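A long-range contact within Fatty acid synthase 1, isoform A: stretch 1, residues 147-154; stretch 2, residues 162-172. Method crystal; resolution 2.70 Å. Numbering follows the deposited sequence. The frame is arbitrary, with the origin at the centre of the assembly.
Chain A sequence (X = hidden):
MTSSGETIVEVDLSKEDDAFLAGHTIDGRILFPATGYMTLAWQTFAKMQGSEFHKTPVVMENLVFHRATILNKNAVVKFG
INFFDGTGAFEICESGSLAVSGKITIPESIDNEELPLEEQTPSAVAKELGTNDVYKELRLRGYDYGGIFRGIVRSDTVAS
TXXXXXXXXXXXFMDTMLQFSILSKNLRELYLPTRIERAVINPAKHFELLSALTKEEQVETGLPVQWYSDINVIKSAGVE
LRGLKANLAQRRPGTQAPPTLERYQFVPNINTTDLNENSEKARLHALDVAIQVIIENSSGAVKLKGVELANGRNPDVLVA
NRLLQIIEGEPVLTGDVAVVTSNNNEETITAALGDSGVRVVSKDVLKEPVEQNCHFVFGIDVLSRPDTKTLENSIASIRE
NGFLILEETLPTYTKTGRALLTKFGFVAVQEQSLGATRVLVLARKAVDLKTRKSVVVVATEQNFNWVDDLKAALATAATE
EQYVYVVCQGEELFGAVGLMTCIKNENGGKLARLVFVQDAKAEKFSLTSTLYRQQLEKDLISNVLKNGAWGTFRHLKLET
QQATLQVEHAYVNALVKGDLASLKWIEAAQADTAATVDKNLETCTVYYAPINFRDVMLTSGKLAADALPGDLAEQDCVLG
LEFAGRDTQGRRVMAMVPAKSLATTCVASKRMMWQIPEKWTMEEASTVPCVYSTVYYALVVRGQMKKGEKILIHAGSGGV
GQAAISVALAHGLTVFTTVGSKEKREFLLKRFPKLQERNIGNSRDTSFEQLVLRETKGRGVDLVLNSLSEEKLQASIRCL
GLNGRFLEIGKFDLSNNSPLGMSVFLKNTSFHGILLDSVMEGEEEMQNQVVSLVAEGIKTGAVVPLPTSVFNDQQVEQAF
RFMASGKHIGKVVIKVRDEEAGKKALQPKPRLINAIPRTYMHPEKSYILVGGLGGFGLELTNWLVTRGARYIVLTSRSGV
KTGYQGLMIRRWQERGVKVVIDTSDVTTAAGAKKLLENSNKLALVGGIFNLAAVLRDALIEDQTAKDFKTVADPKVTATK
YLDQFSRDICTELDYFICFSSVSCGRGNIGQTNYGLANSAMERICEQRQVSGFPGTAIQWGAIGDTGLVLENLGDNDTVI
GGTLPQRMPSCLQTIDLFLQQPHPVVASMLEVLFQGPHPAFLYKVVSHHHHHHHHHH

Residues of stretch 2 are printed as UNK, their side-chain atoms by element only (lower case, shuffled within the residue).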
# COMPACT_ATOMS: atom_id res chain seq x y z
N GLY A 147 6.02 30.13 28.27
CA GLY A 147 7.30 29.71 28.79
C GLY A 147 8.35 29.47 27.72
O GLY A 147 8.48 30.25 26.77
N ILE A 148 9.10 28.39 27.86
CA ILE A 148 10.23 28.11 26.98
C ILE A 148 9.75 27.72 25.58
O ILE A 148 10.55 27.69 24.63
CB ILE A 148 11.14 27.02 27.57
CG1 ILE A 148 10.38 25.70 27.74
CG2 ILE A 148 11.71 27.50 28.90
CD1 ILE A 148 11.26 24.54 28.15
N PHE A 149 8.47 27.42 25.44
CA PHE A 149 7.91 27.11 24.13
C PHE A 149 7.75 28.38 23.29
O PHE A 149 7.43 28.31 22.10
CB PHE A 149 6.56 26.40 24.26
CG PHE A 149 6.67 24.93 24.55
CD1 PHE A 149 6.73 24.01 23.51
CD2 PHE A 149 6.72 24.46 25.85
CE1 PHE A 149 6.83 22.65 23.76
CE2 PHE A 149 6.83 23.10 26.11
CZ PHE A 149 6.88 22.20 25.07
N ARG A 150 7.97 29.53 23.91
CA ARG A 150 8.04 30.78 23.18
C ARG A 150 9.49 31.01 22.75
O ARG A 150 10.10 32.02 23.11
CB ARG A 150 7.52 31.95 24.02
CG ARG A 150 6.00 32.09 24.01
CD ARG A 150 5.53 33.15 24.98
NE ARG A 150 5.97 34.50 24.61
CZ ARG A 150 5.21 35.41 24.01
NH1 ARG A 150 3.94 35.14 23.69
NH2 ARG A 150 5.71 36.60 23.72
N GLY A 151 10.02 30.08 21.97
CA GLY A 151 11.44 30.05 21.66
C GLY A 151 11.85 30.65 20.33
O GLY A 151 13.04 30.69 20.01
N ILE A 152 10.88 31.09 19.54
CA ILE A 152 11.19 31.80 18.30
C ILE A 152 11.56 33.24 18.64
O ILE A 152 10.69 34.07 18.91
CB ILE A 152 10.01 31.76 17.31
CG1 ILE A 152 9.68 30.31 16.95
CG2 ILE A 152 10.35 32.56 16.06
CD1 ILE A 152 8.43 30.14 16.11
N VAL A 153 12.86 33.53 18.63
CA VAL A 153 13.36 34.87 18.88
C VAL A 153 13.12 35.76 17.66
O VAL A 153 12.81 36.94 17.79
CB VAL A 153 14.85 34.87 19.26
CG1 VAL A 153 15.05 34.26 20.64
CG2 VAL A 153 15.68 34.13 18.23
N ARG A 154 13.27 35.18 16.47
CA ARG A 154 13.23 35.96 15.23
C ARG A 154 12.76 35.16 14.02
O ARG A 154 12.98 33.95 13.92
CB ARG A 154 14.62 36.54 14.96
CG ARG A 154 14.70 37.53 13.82
CD ARG A 154 15.97 38.37 13.88
NE ARG A 154 16.05 39.16 15.11
CZ ARG A 154 16.81 38.87 16.17
NH1 ARG A 154 17.58 37.79 16.18
NH2 ARG A 154 16.79 39.67 17.22
N UNK A 162 15.11 32.31 10.19
CA UNK A 162 14.82 32.84 11.51
C UNK A 162 15.80 32.31 12.55
O UNK A 162 16.84 31.76 12.20
N UNK A 163 15.45 32.49 13.82
CA UNK A 163 16.31 32.04 14.91
C UNK A 163 15.51 31.44 16.06
O UNK A 163 14.41 31.90 16.38
c UNK A 163 17.18 33.20 15.41
c UNK A 163 18.21 33.67 14.39
c UNK A 163 20.67 33.74 13.93
n UNK A 163 20.45 34.71 12.83
c UNK A 163 19.59 33.83 15.00
N UNK A 164 16.07 30.40 16.67
CA UNK A 164 15.43 29.71 17.79
C UNK A 164 16.39 29.69 18.98
O UNK A 164 17.58 29.42 18.82
c UNK A 164 15.04 28.28 17.40
c UNK A 164 14.30 26.63 15.66
c UNK A 164 13.11 28.81 15.90
c UNK A 164 14.45 28.10 16.00
N UNK A 165 15.87 29.97 20.17
CA UNK A 165 16.71 29.99 21.37
C UNK A 165 16.97 28.57 21.85
O UNK A 165 16.28 27.63 21.46
c UNK A 165 16.07 30.83 22.48
o UNK A 165 14.24 32.46 23.92
n UNK A 165 13.39 30.66 24.95
c UNK A 165 14.72 30.32 22.95
c UNK A 165 14.09 31.24 23.99
N UNK A 166 17.98 28.42 22.70
CA UNK A 166 18.34 27.12 23.26
C UNK A 166 18.40 27.20 24.78
O UNK A 166 19.20 27.95 25.34
c UNK A 166 18.60 23.54 22.34
c UNK A 166 19.09 21.33 23.19
c UNK A 166 19.62 24.06 23.14
c UNK A 166 20.35 23.17 23.96
c UNK A 166 19.68 26.64 22.71
c UNK A 166 21.15 25.23 24.27
c UNK A 166 18.34 22.18 22.37
c UNK A 166 20.15 25.37 23.36
n UNK A 166 21.28 23.92 24.64
c UNK A 166 20.10 21.80 23.99
N UNK A 167 17.55 26.42 25.44
CA UNK A 167 17.49 26.41 26.90
C UNK A 167 17.73 24.99 27.43
O UNK A 167 17.13 24.59 28.42
c UNK A 167 16.01 28.43 27.04
c UNK A 167 14.98 26.16 26.86
c UNK A 167 16.15 26.97 27.41
N UNK A 168 18.62 24.26 26.77
CA UNK A 168 18.95 22.90 27.17
C UNK A 168 17.68 22.05 27.27
O UNK A 168 17.48 21.32 28.25
c UNK A 168 20.36 21.57 28.81
o UNK A 168 20.39 21.17 30.00
c UNK A 168 19.69 22.90 28.51
o UNK A 168 20.85 20.92 27.86
N UNK A 169 16.83 22.15 26.25
CA UNK A 169 15.57 21.42 26.22
C UNK A 169 15.21 21.06 24.78
O UNK A 169 14.78 21.92 24.00
o UNK A 169 12.60 21.04 25.95
c UNK A 169 13.13 21.52 26.96
c UNK A 169 14.46 22.26 26.87
n UNK A 169 12.58 21.44 28.16
N UNK A 170 15.37 19.79 24.43
CA UNK A 170 15.15 19.34 23.06
C UNK A 170 13.68 19.38 22.65
O UNK A 170 13.37 19.67 21.50
c UNK A 170 20.50 17.91 21.47
c UNK A 170 18.07 17.97 21.80
c UNK A 170 17.18 17.84 22.91
c UNK A 170 19.38 17.84 22.30
n UNK A 170 19.29 17.64 23.65
c UNK A 170 17.97 17.65 24.01
c UNK A 170 20.29 18.11 20.14
c UNK A 170 17.89 18.18 20.43
c UNK A 170 15.69 17.92 22.87
c UNK A 170 19.00 18.25 19.61
N UNK A 171 12.78 19.10 23.58
CA UNK A 171 11.35 19.10 23.28
C UNK A 171 10.92 20.49 22.83
O UNK A 171 10.34 20.66 21.76
c UNK A 171 10.85 17.15 24.79
c UNK A 171 10.22 16.62 26.06
c UNK A 171 9.02 18.81 24.22
c UNK A 171 10.52 18.62 24.48
N UNK A 172 11.21 21.50 23.65
CA UNK A 172 10.81 22.86 23.32
C UNK A 172 11.47 23.32 22.03
O UNK A 172 10.82 23.91 21.17
o UNK A 172 12.53 24.18 24.44
c UNK A 172 11.16 23.82 24.46

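Position 162 has backbone atoms and no side chain, and its CA lies close to Arg154 O, so it is glycine. The CA of Gly162 is 3.2 Å from Arg154 O, and a CB built here would clash with that same oxygen; the lack of a side chain lets the strands come this close.

Position 163 carries four carbons in a row ending in a nitrogen, and its first carbon packs against the side chains of Val153 and Arg154; this is lysine. The CB of Lys163 lies 3.3 Å from Val153 CG2 and 4.2 Å from Arg154 CB, while the end of the chain leads away from stretch 1, as suits a residue with an aliphatic stem and a charged tip. Its backbone does more: Lys163 N donates to Arg154 O at 2.9 Å, and Lys163 O accepts two weak bonds, from Val153 N at 3.2 Å and from Arg154 N at 3.5 Å.

Position 164 has four carbons, forked at the second, and one end carbon meets the side chain of Ile152; this is leucine. Leu164 is buried and shares a face of the sheet with Ile152; its CD2 meets Ile152 CG1 at 3.9 Å, an apolar contact fitting for a buried site. Leu164 CA also makes a CA-H...O contact of 3.4 Å with Gly151 O.

Position 165 has three carbons, the third bearing one oxygen and one nitrogen, and its stem passes close to Gly151: glutamine. The absence of a side chain on Gly151 leaves room for that stem. The Gln165 backbone N donates a nearly straight hydrogen bond of 2.9 Å to Gly151 O.

Position 166 shows one carbon and then fused five- and six-membered rings holding eight carbons and one nitrogen, none touching stretch 1. This is tryptophan; Trp166 points away, and its large, mostly apolar rings suit a buried site.

At position 167, three carbons, one carrying the other two, pack against Ile148, marking valine. The CG2 of Val167 rests 4.0 Å from Ile148 CB, a compact branched chain against the base of a larger one.

Position 168 has two carbons, the second with two oxygens, out of reach of stretch 1: aspartate. Asp168 is exposed, a setting that suits a carboxylate.

Position 169 has two carbons, the second carrying one oxygen and one nitrogen, near the tip of Ile148; it is asparagine. Asn169 ND2 lies 3.4 Å from Ile148 CD1. Its OD1 accepts from the backbone N of position 172 at 2.7 Å, capping the helix that follows.

Position 170 repeats the fused-ring pattern, beyond the reach of stretch 1: tryptophan. The mostly apolar rings of Trp170 likewise suit burial.

Position 171 has four carbons forked at the first, one arm two carbons long, and approaches the Phe149 ring: isoleucine. Ile171 CG2 lies 4.1 Å from Phe149 CZ, giving the ring an apolar neighbour.

Position 172, one carbon and one oxygen beside Ile148 and Phe149, is serine. Its small side chain suits a close approach: Ser172 CA sits over one face of the Phe149 ring, 4.0 Å from Phe149 CE1, and Ser172 CB lies 3.8 Å from Ile148 CD1.

The contact thus has two parts. Antiparallel strands pair through backbone bonds across a beta bulge, while Ile148 and Phe149 pack against the loop and capped helix start.

Stretch 2, residues 162-172: GKLQWVDNWIS
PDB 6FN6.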